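Local coordinates for protein tryptophan--tRNA ligase (PDB 3TZL) that probably charges tRNA(Trp) with L-tryptophan at the expense of ATP, as a homodimeric class I aminoacyl-tRNA synthetase, at residues Arg157-Leu161 with Thr172-Ala176; Trp167-Phe171 with Ile316-Ile320; Ser216-Asp220 with Asn234-Ile238. All blocks are in the same frame, centred on the assembly; numbering follows the deposited sequence.

Contact 1 of 3, residues Arg157-Leu161 with Thr172-Ala176; sequences RDIAL and TLPEA
Residues Arg157-Leu161 form a little over one turn of helix 150-167, with Leu161 N donating to Arg157 O at 3.1 Å, while Thr172-Ala176 is extended, a loop that becomes strand at Glu175. The closest CA pair is Arg157 CA to Leu173 CA, 5.8 Å. Arg157 has a fully stretched side chain, chi1 to chi3 all t and chi4 near 88°, which carries the guanidinium out to the loop although its CA-CB bond points sideways. There Arg157 NH2 gives a short but poorly angled, hence weak, hydrogen bond to Pro174 O (2.6 Å, 119° at the hydrogen), with the carbonyl at the edge of the guanidinium. Leu173 CD1 lies over one guanidinium face, 4.0 Å from Arg157 NH1, and Glu175 CG is 3.6 Å from Arg157 NH2. This is the return leg of a beta-alpha-beta crossover, strand 142-144, helix 150-167 and parallel strand 175-177, in the catalytic domain of a class I synthetase. Leu173, in the m,t rotamer, points at the helix and brings CD2 against both Ala160 and Leu161: 3.9 Å from Ala160 CB and 3.8 Å from Leu161 CG. Leu161 (chi1 m, chi2 t) bends its branched end to this methyl from a sideways CB. Pro174, ring C-gamma endo, also packs on Ile135 and Leu136 of helix 122-137, its side chain about 9 Å from the bound tryptophan.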
loop_
_atom_site.group_PDB
_atom_site.type_symbol
_atom_site.label_atom_id
_atom_site.label_comp_id
_atom_site.label_asym_id
_atom_site.label_seq_id
_atom_site.Cartn_x
_atom_site.Cartn_y
_atom_site.Cartn_z
ATOM N N ARG B 157 0.949 -13.072 12.085
ATOM C CA ARG B 157 1.038 -14.513 12.143
ATOM C C ARG B 157 -0.101 -15.206 11.375
ATOM O O ARG B 157 0.118 -16.202 10.676
ATOM C CB ARG B 157 1.069 -14.949 13.604
ATOM C CG ARG B 157 1.552 -16.347 13.802
ATOM C CD ARG B 157 1.322 -16.820 15.232
ATOM N NE ARG B 157 1.812 -18.184 15.381
ATOM C CZ ARG B 157 3.065 -18.486 15.706
ATOM N NH1 ARG B 157 3.443 -19.758 15.815
ATOM N NH2 ARG B 157 3.941 -17.510 15.926
ATOM N N ASP B 158 -1.311 -14.669 11.478
ATOM C CA ASP B 158 -2.442 -15.238 10.745
ATOM C C ASP B 158 -2.304 -15.031 9.231
ATOM O O ASP B 158 -2.655 -15.900 8.434
ATOM C CB ASP B 158 -3.775 -14.669 11.248
ATOM C CG ASP B 158 -4.112 -15.118 12.678
ATOM O OD1 ASP B 158 -3.599 -16.169 13.117
ATOM O OD2 ASP B 158 -4.887 -14.416 13.365
ATOM N N ILE B 159 -1.796 -13.875 8.837
ATOM C CA ILE B 159 -1.558 -13.610 7.429
ATOM C C ILE B 159 -0.529 -14.593 6.869
ATOM O O ILE B 159 -0.753 -15.214 5.825
ATOM C CB ILE B 159 -1.065 -12.168 7.212
ATOM C CG1 ILE B 159 -2.160 -11.169 7.596
ATOM C CG2 ILE B 159 -0.654 -11.971 5.772
ATOM C CD1 ILE B 159 -1.700 -9.676 7.584
ATOM N N ALA B 160 0.589 -14.743 7.581
ATOM C CA ALA B 160 1.675 -15.607 7.132
ATOM C C ALA B 160 1.182 -17.038 6.937
ATOM O O ALA B 160 1.503 -17.693 5.937
ATOM C CB ALA B 160 2.819 -15.579 8.135
ATOM N N LEU B 161 0.412 -17.520 7.908
ATOM C CA LEU B 161 -0.158 -18.856 7.836
ATOM C C LEU B 161 -1.059 -19.022 6.614
ATOM O O LEU B 161 -0.990 -20.034 5.921
ATOM C CB LEU B 161 -0.911 -19.184 9.119
ATOM C CG LEU B 161 -0.038 -19.727 10.252
ATOM C CD1 LEU B 161 -0.750 -19.608 11.601
ATOM C CD2 LEU B 161 0.333 -21.187 9.955
ATOM N N THR B 172 8.388 -17.057 7.604
ATOM C CA THR B 172 8.627 -17.562 8.936
ATOM C C THR B 172 7.484 -17.062 9.822
ATOM O O THR B 172 7.012 -15.948 9.641
ATOM C CB THR B 172 9.961 -17.033 9.457
ATOM O OG1 THR B 172 11.015 -17.569 8.650
ATOM C CG2 THR B 172 10.174 -17.428 10.921
ATOM N N LEU B 173 7.022 -17.882 10.758
ATOM C CA LEU B 173 5.989 -17.437 11.688
ATOM C C LEU B 173 6.613 -16.637 12.823
ATOM O O LEU B 173 7.413 -17.159 13.581
ATOM C CB LEU B 173 5.227 -18.637 12.256
ATOM C CG LEU B 173 4.514 -19.504 11.220
ATOM C CD1 LEU B 173 3.730 -20.638 11.918
ATOM C CD2 LEU B 173 3.614 -18.669 10.304
ATOM N N PRO B 174 6.251 -15.360 12.941
ATOM C CA PRO B 174 6.827 -14.508 13.983
ATOM C C PRO B 174 6.143 -14.671 15.335
ATOM O O PRO B 174 5.016 -15.154 15.408
ATOM C CB PRO B 174 6.551 -13.110 13.450
ATOM C CG PRO B 174 5.241 -13.282 12.695
ATOM C CD PRO B 174 5.370 -14.604 12.027
ATOM N N GLU B 175 6.829 -14.255 16.395
ATOM C CA GLU B 175 6.314 -14.344 17.757
ATOM C C GLU B 175 6.562 -13.042 18.482
ATOM O O GLU B 175 7.645 -12.452 18.369
ATOM C CB GLU B 175 7.040 -15.435 18.535
ATOM C CG GLU B 175 6.526 -16.841 18.320
ATOM C CD GLU B 175 6.829 -17.722 19.509
ATOM O OE1 GLU B 175 6.807 -17.201 20.649
ATOM O OE2 GLU B 175 7.100 -18.925 19.305
ATOM N N ALA B 176 5.577 -12.592 19.246
ATOM C CA ALA B 176 5.780 -11.398 20.038
ATOM C C ALA B 176 6.646 -11.761 21.226
ATOM O O ALA B 176 6.588 -12.882 21.727
ATOM C CB ALA B 176 4.465 -10.837 20.506
#

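Contact 2 of 3, residues Trp167-Phe171 with Ile316-Ile320; sequences WGEIF and IYEKI
Trp167, Lys319 and Ile316 bury the most surface where the loop leaving helix 150-167 meets the C-terminal end of helix 291-320. Trp167 CA lies 6.8 Å from Lys319 CA, and Ile170 CA lies 7.6 Å from Ile316 CA. Helical Trp167 (chi1 m, chi2 near -12°) directs its CA-CB bond toward the opposing helix, and the indole packs on it. Lys319 CB sits over the six-membered ring, 3.6 Å from its centroid and 18° off the normal, a CH-pi contact; the nearest side-chain atoms are Trp167 CD2 and Lys319 CB, 3.4 Å. Lys319, m at chi1 to chi3, curls so that its CE is 3.3 Å from Trp167 O. At the indole edge Ile320 CD1 is 3.7 Å from Trp167 CZ2. Gly168, at phi 104°, ends the helix, Glu169 centres an inverse gamma turn, and Ile170 and Phe171 follow. Ile316, chi1 and chi2 both m, sets its CD1 against both side chains, 3.5 Å from Ile170 CG2 and 3.9 Å from Phe171 CZ, while its CG2 is 4.3 Å from Trp167 CZ3. The contact is apolar packing at the dimer interface: Trp167 NE1 hydrogen-bonds to Gln51 O of the second subunit, and Ile320 packs on its Met47. Within the chain, helix 87-96 closes the cluster, Ile94 touching Trp167 and Ile316, and Leu91 and Leu95 touching Phe171, whose ring also rests on Ala160 and Val163 of helix 150-167.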
loop_
_atom_site.group_PDB
_atom_site.type_symbol
_atom_site.label_atom_id
_atom_site.label_comp_id
_atom_site.label_asym_id
_atom_site.label_seq_id
_atom_site.Cartn_x
_atom_site.Cartn_y
_atom_site.Cartn_z
ATOM N N TRP B 167 0.776 -20.964 -0.854
ATOM C CA TRP B 167 1.962 -20.863 -1.705
ATOM C C TRP B 167 3.167 -21.738 -1.293
ATOM O O TRP B 167 4.144 -21.843 -2.033
ATOM C CB TRP B 167 2.410 -19.403 -1.780
ATOM C CG TRP B 167 1.611 -18.526 -2.689
ATOM C CD1 TRP B 167 0.677 -18.919 -3.627
ATOM C CD2 TRP B 167 1.687 -17.102 -2.773
ATOM N NE1 TRP B 167 0.173 -17.821 -4.281
ATOM C CE2 TRP B 167 0.769 -16.692 -3.773
ATOM C CE3 TRP B 167 2.439 -16.125 -2.097
ATOM C CZ2 TRP B 167 0.584 -15.356 -4.107
ATOM C CZ3 TRP B 167 2.255 -14.795 -2.436
ATOM C CH2 TRP B 167 1.335 -14.425 -3.432
ATOM N N GLY B 168 3.099 -22.369 -0.124
ATOM C CA GLY B 168 4.227 -23.139 0.380
ATOM C C GLY B 168 4.978 -22.421 1.487
ATOM O O GLY B 168 4.416 -21.576 2.164
ATOM N N GLU B 169 6.253 -22.748 1.666
ATOM C CA GLU B 169 7.053 -22.158 2.734
ATOM C C GLU B 169 7.559 -20.788 2.324
ATOM O O GLU B 169 8.690 -20.637 1.864
ATOM C CB GLU B 169 8.246 -23.052 3.079
ATOM C CG GLU B 169 7.905 -24.316 3.864
ATOM C CD GLU B 169 9.071 -25.305 3.908
ATOM O OE1 GLU B 169 10.212 -24.907 3.574
ATOM O OE2 GLU B 169 8.844 -26.482 4.267
ATOM N N ILE B 170 6.726 -19.781 2.496
ATOM C CA ILE B 170 7.118 -18.447 2.089
ATOM C C ILE B 170 7.643 -17.674 3.298
ATOM O O ILE B 170 8.701 -17.046 3.236
ATOM C CB ILE B 170 5.950 -17.660 1.464
ATOM C CG1 ILE B 170 5.337 -18.413 0.285
ATOM C CG2 ILE B 170 6.425 -16.311 1.012
ATOM C CD1 ILE B 170 6.354 -18.871 -0.753
ATOM N N PHE B 171 6.891 -17.721 4.393
ATOM C CA PHE B 171 7.174 -16.869 5.550
ATOM C C PHE B 171 7.487 -17.624 6.817
ATOM O O PHE B 171 6.910 -18.674 7.096
ATOM C CB PHE B 171 5.993 -15.944 5.838
ATOM C CG PHE B 171 5.803 -14.893 4.812
ATOM C CD1 PHE B 171 6.860 -14.091 4.435
ATOM C CD2 PHE B 171 4.559 -14.698 4.219
ATOM C CE1 PHE B 171 6.687 -13.120 3.473
ATOM C CE2 PHE B 171 4.378 -13.729 3.260
ATOM C CZ PHE B 171 5.439 -12.942 2.879
ATOM N N ILE B 316 8.342 -14.106 -3.803
ATOM C CA ILE B 316 6.959 -13.670 -3.883
ATOM C C ILE B 316 6.523 -13.447 -5.329
ATOM O O ILE B 316 5.410 -13.810 -5.709
ATOM C CB ILE B 316 6.739 -12.376 -3.112
ATOM C CG1 ILE B 316 7.074 -12.586 -1.628
ATOM C CG2 ILE B 316 5.314 -11.862 -3.333
ATOM C CD1 ILE B 316 6.122 -13.446 -0.920
ATOM N N TYR B 317 7.404 -12.842 -6.121
ATOM C CA TYR B 317 7.121 -12.552 -7.524
ATOM C C TYR B 317 6.805 -13.809 -8.316
ATOM O O TYR B 317 5.929 -13.799 -9.189
ATOM C CB TYR B 317 8.316 -11.873 -8.197
ATOM C CG TYR B 317 8.362 -10.368 -8.024
ATOM C CD1 TYR B 317 7.626 -9.745 -7.033
ATOM C CD2 TYR B 317 9.130 -9.568 -8.883
ATOM C CE1 TYR B 317 7.659 -8.361 -6.878
ATOM C CE2 TYR B 317 9.171 -8.180 -8.739
ATOM C CZ TYR B 317 8.437 -7.587 -7.724
ATOM O OH TYR B 317 8.463 -6.222 -7.549
ATOM N N GLU B 318 7.535 -14.880 -8.031
ATOM C CA GLU B 318 7.286 -16.145 -8.709
ATOM C C GLU B 318 5.870 -16.652 -8.405
ATOM O O GLU B 318 5.217 -17.245 -9.275
ATOM C CB GLU B 318 8.339 -17.190 -8.348
ATOM C CG GLU B 318 8.137 -18.549 -9.030
ATOM C CD GLU B 318 8.495 -18.555 -10.533
ATOM O OE1 GLU B 318 8.679 -17.469 -11.131
ATOM O OE2 GLU B 318 8.597 -19.655 -11.120
ATOM N N LYS B 319 5.379 -16.380 -7.192
ATOM C CA LYS B 319 4.057 -16.875 -6.788
ATOM C C LYS B 319 2.894 -15.995 -7.237
ATOM O O LYS B 319 1.783 -16.493 -7.415
ATOM C CB LYS B 319 3.990 -17.091 -5.271
ATOM C CG LYS B 319 5.094 -17.995 -4.716
ATOM C CD LYS B 319 5.148 -19.324 -5.460
ATOM C CE LYS B 319 4.102 -20.287 -4.974
ATOM N NZ LYS B 319 3.873 -21.397 -5.943
ATOM N N ILE B 320 3.132 -14.691 -7.404
ATOM C CA ILE B 320 2.035 -13.765 -7.712
ATOM C C ILE B 320 2.046 -13.369 -9.193
ATOM O O ILE B 320 1.116 -12.728 -9.699
ATOM C CB ILE B 320 2.087 -12.499 -6.819
ATOM C CG1 ILE B 320 0.745 -11.755 -6.843
ATOM C CG2 ILE B 320 3.196 -11.585 -7.281
ATOM C CD1 ILE B 320 -0.428 -12.541 -6.245
#

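Contact 3 of 3, residues Ser216-Asp220 with Asn234-Ile238; sequences SIVTD and NIFKI
Ser216-Asp220 is an irregular segment that follows helix 207-215 and, from Ile217 on, runs extended (phi/psi -63/133 at Ile217, -72/121 at Val218, -113/178 at Thr219). It packs across the opening turn of helix 234-239, where Ile238 N donates to Asn234 O at 3.0 Å. This is a loop-on-helix contact in the helical region of the class I synthetase that follows the KMSKS motif. Two CA pairs set the register: Ile217 CA with Ile235 CA at 6.8 Å, and Val218 CA with Asn234 CA at 6.7 Å. Ile217 (chi1 m, chi2 t) points at the helix and has the most surface covered of any residue in the contact: its CG2 lies 3.7 Å from Asn234 CB and 3.9 Å from Ile235 CG1, while its CD1 reaches Ile238 CD1 at 4.2 Å, one turn further on. Thr219, chi1 p, sets its CG2 4.0 Å from Ile235 CD1. Beyond the segments, Ile217 rests on Leu269 and Ile235 on Tyr262 of helix 262-276, and Lys266 NZ of that helix hydrogen-bonds to Ile217 O. Ile238, m,t like Ile217 and Ile235, also meets Val186; its side chain is about 5 Å from that of Met193 of the KMSKS motif and about 9 Å from the bound ADP. Asn234, with chi1 m and chi2 near -36°, turns its amide toward the loop, where Asn234 ND2 makes a weak hydrogen bond to Val218 O, 3.4 Å long and 130° at the hydrogen.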
loop_
_atom_site.group_PDB
_atom_site.type_symbol
_atom_site.label_atom_id
_atom_site.label_comp_id
_atom_site.label_asym_id
_atom_site.label_seq_id
_atom_site.Cartn_x
_atom_site.Cartn_y
_atom_site.Cartn_z
ATOM N N SER B 216 12.361 20.990 39.201
ATOM C CA SER B 216 10.958 20.716 39.473
ATOM C C SER B 216 10.752 19.436 40.251
ATOM O O SER B 216 9.621 19.110 40.602
ATOM C CB SER B 216 10.169 20.626 38.163
ATOM O OG SER B 216 10.406 19.388 37.499
ATOM N N ILE B 217 11.828 18.699 40.511
ATOM C CA ILE B 217 11.704 17.424 41.215
ATOM C C ILE B 217 11.153 17.642 42.626
ATOM O O ILE B 217 11.609 18.530 43.352
ATOM C CB ILE B 217 13.041 16.671 41.285
ATOM C CG1 ILE B 217 13.493 16.245 39.882
ATOM C CG2 ILE B 217 12.924 15.455 42.199
ATOM C CD1 ILE B 217 14.992 15.876 39.818
ATOM N N VAL B 218 10.157 16.836 42.987
ATOM C CA VAL B 218 9.493 16.922 44.287
ATOM C C VAL B 218 10.377 16.426 45.428
ATOM O O VAL B 218 10.803 15.264 45.434
ATOM C CB VAL B 218 8.179 16.111 44.295
ATOM C CG1 VAL B 218 7.640 15.978 45.719
ATOM C CG2 VAL B 218 7.140 16.754 43.385
ATOM N N THR B 219 10.634 17.303 46.397
ATOM C CA THR B 219 11.427 16.949 47.572
ATOM C C THR B 219 10.598 16.961 48.868
ATOM O O THR B 219 9.402 17.279 48.857
ATOM C CB THR B 219 12.627 17.904 47.752
ATOM O OG1 THR B 219 12.185 19.141 48.324
ATOM C CG2 THR B 219 13.301 18.183 46.423
ATOM N N ASP B 220 11.246 16.609 49.979
ATOM C CA ASP B 220 10.617 16.652 51.296
ATOM C C ASP B 220 11.040 17.914 52.021
ATOM O O ASP B 220 12.092 18.481 51.738
ATOM C CB ASP B 220 11.027 15.448 52.150
ATOM C CG ASP B 220 10.793 14.124 51.452
ATOM O OD1 ASP B 220 9.933 14.065 50.546
ATOM O OD2 ASP B 220 11.475 13.138 51.815
ATOM N N ASN B 234 13.131 11.514 45.440
ATOM C CA ASN B 234 13.100 11.332 44.001
ATOM C C ASN B 234 14.392 11.767 43.335
ATOM O O ASN B 234 14.729 11.284 42.255
ATOM C CB ASN B 234 11.906 12.064 43.388
ATOM C CG ASN B 234 10.583 11.516 43.878
ATOM O OD1 ASN B 234 10.439 10.310 44.088
ATOM N ND2 ASN B 234 9.617 12.400 44.088
ATOM N N ILE B 235 15.115 12.688 43.963
ATOM C CA ILE B 235 16.428 13.039 43.448
ATOM C C ILE B 235 17.285 11.780 43.541
ATOM O O ILE B 235 17.880 11.341 42.568
ATOM C CB ILE B 235 17.101 14.163 44.259
ATOM C CG1 ILE B 235 16.165 15.356 44.434
ATOM C CG2 ILE B 235 18.382 14.606 43.586
ATOM C CD1 ILE B 235 16.682 16.361 45.438
ATOM N N PHE B 236 17.321 11.180 44.721
ATOM C CA PHE B 236 18.137 9.990 44.899
ATOM C C PHE B 236 17.700 8.863 43.963
ATOM O O PHE B 236 18.536 8.280 43.280
ATOM C CB PHE B 236 18.133 9.516 46.345
ATOM C CG PHE B 236 19.082 8.386 46.601
ATOM C CD1 PHE B 236 20.402 8.640 46.952
ATOM C CD2 PHE B 236 18.661 7.069 46.488
ATOM C CE1 PHE B 236 21.281 7.600 47.185
ATOM C CE2 PHE B 236 19.535 6.028 46.721
ATOM C CZ PHE B 236 20.846 6.290 47.067
ATOM N N LYS B 237 16.399 8.580 43.924
ATOM C CA LYS B 237 15.865 7.525 43.065
ATOM C C LYS B 237 16.273 7.719 41.602
ATOM O O LYS B 237 16.589 6.753 40.909
ATOM C CB LYS B 237 14.344 7.463 43.159
ATOM C CG LYS B 237 13.802 6.957 44.477
ATOM C CD LYS B 237 12.277 6.966 44.457
ATOM C CE LYS B 237 11.686 6.148 45.599
ATOM N NZ LYS B 237 12.185 6.583 46.936
ATOM N N ILE B 238 16.262 8.964 41.136
ATOM C CA ILE B 238 16.689 9.261 39.775
ATOM C C ILE B 238 18.218 9.228 39.619
ATOM O O ILE B 238 18.734 8.771 38.600
ATOM C CB ILE B 238 16.131 10.609 39.288
ATOM C CG1 ILE B 238 14.604 10.552 39.216
ATOM C CG2 ILE B 238 16.684 10.971 37.904
ATOM C CD1 ILE B 238 13.981 11.905 39.022
#

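Overall arrangement
Contacts 1 and 2 are neighbours, their centres 15 Å apart, and both use helix 150-167 and the segment running on to strand 175-177. They meet where Ala160 CB lies 3.9 Å from Phe171 CB, and their segments alternate along the chain: contact 1 is local, within one beta-alpha-beta crossover, whereas contact 2 brings the C-terminal helix 291-320 back to it across 145 residues. Contact 3 is nested inside the loop closed by contact 2 and follows contact 1 in sequence. It lies on the opposite side of the chain's centre, 45 Å from contact 1 and 57 Å from contact 2, centre to centre. Contact 2 lies at the dimer interface, contact 3 among helices after the KMSKS motif.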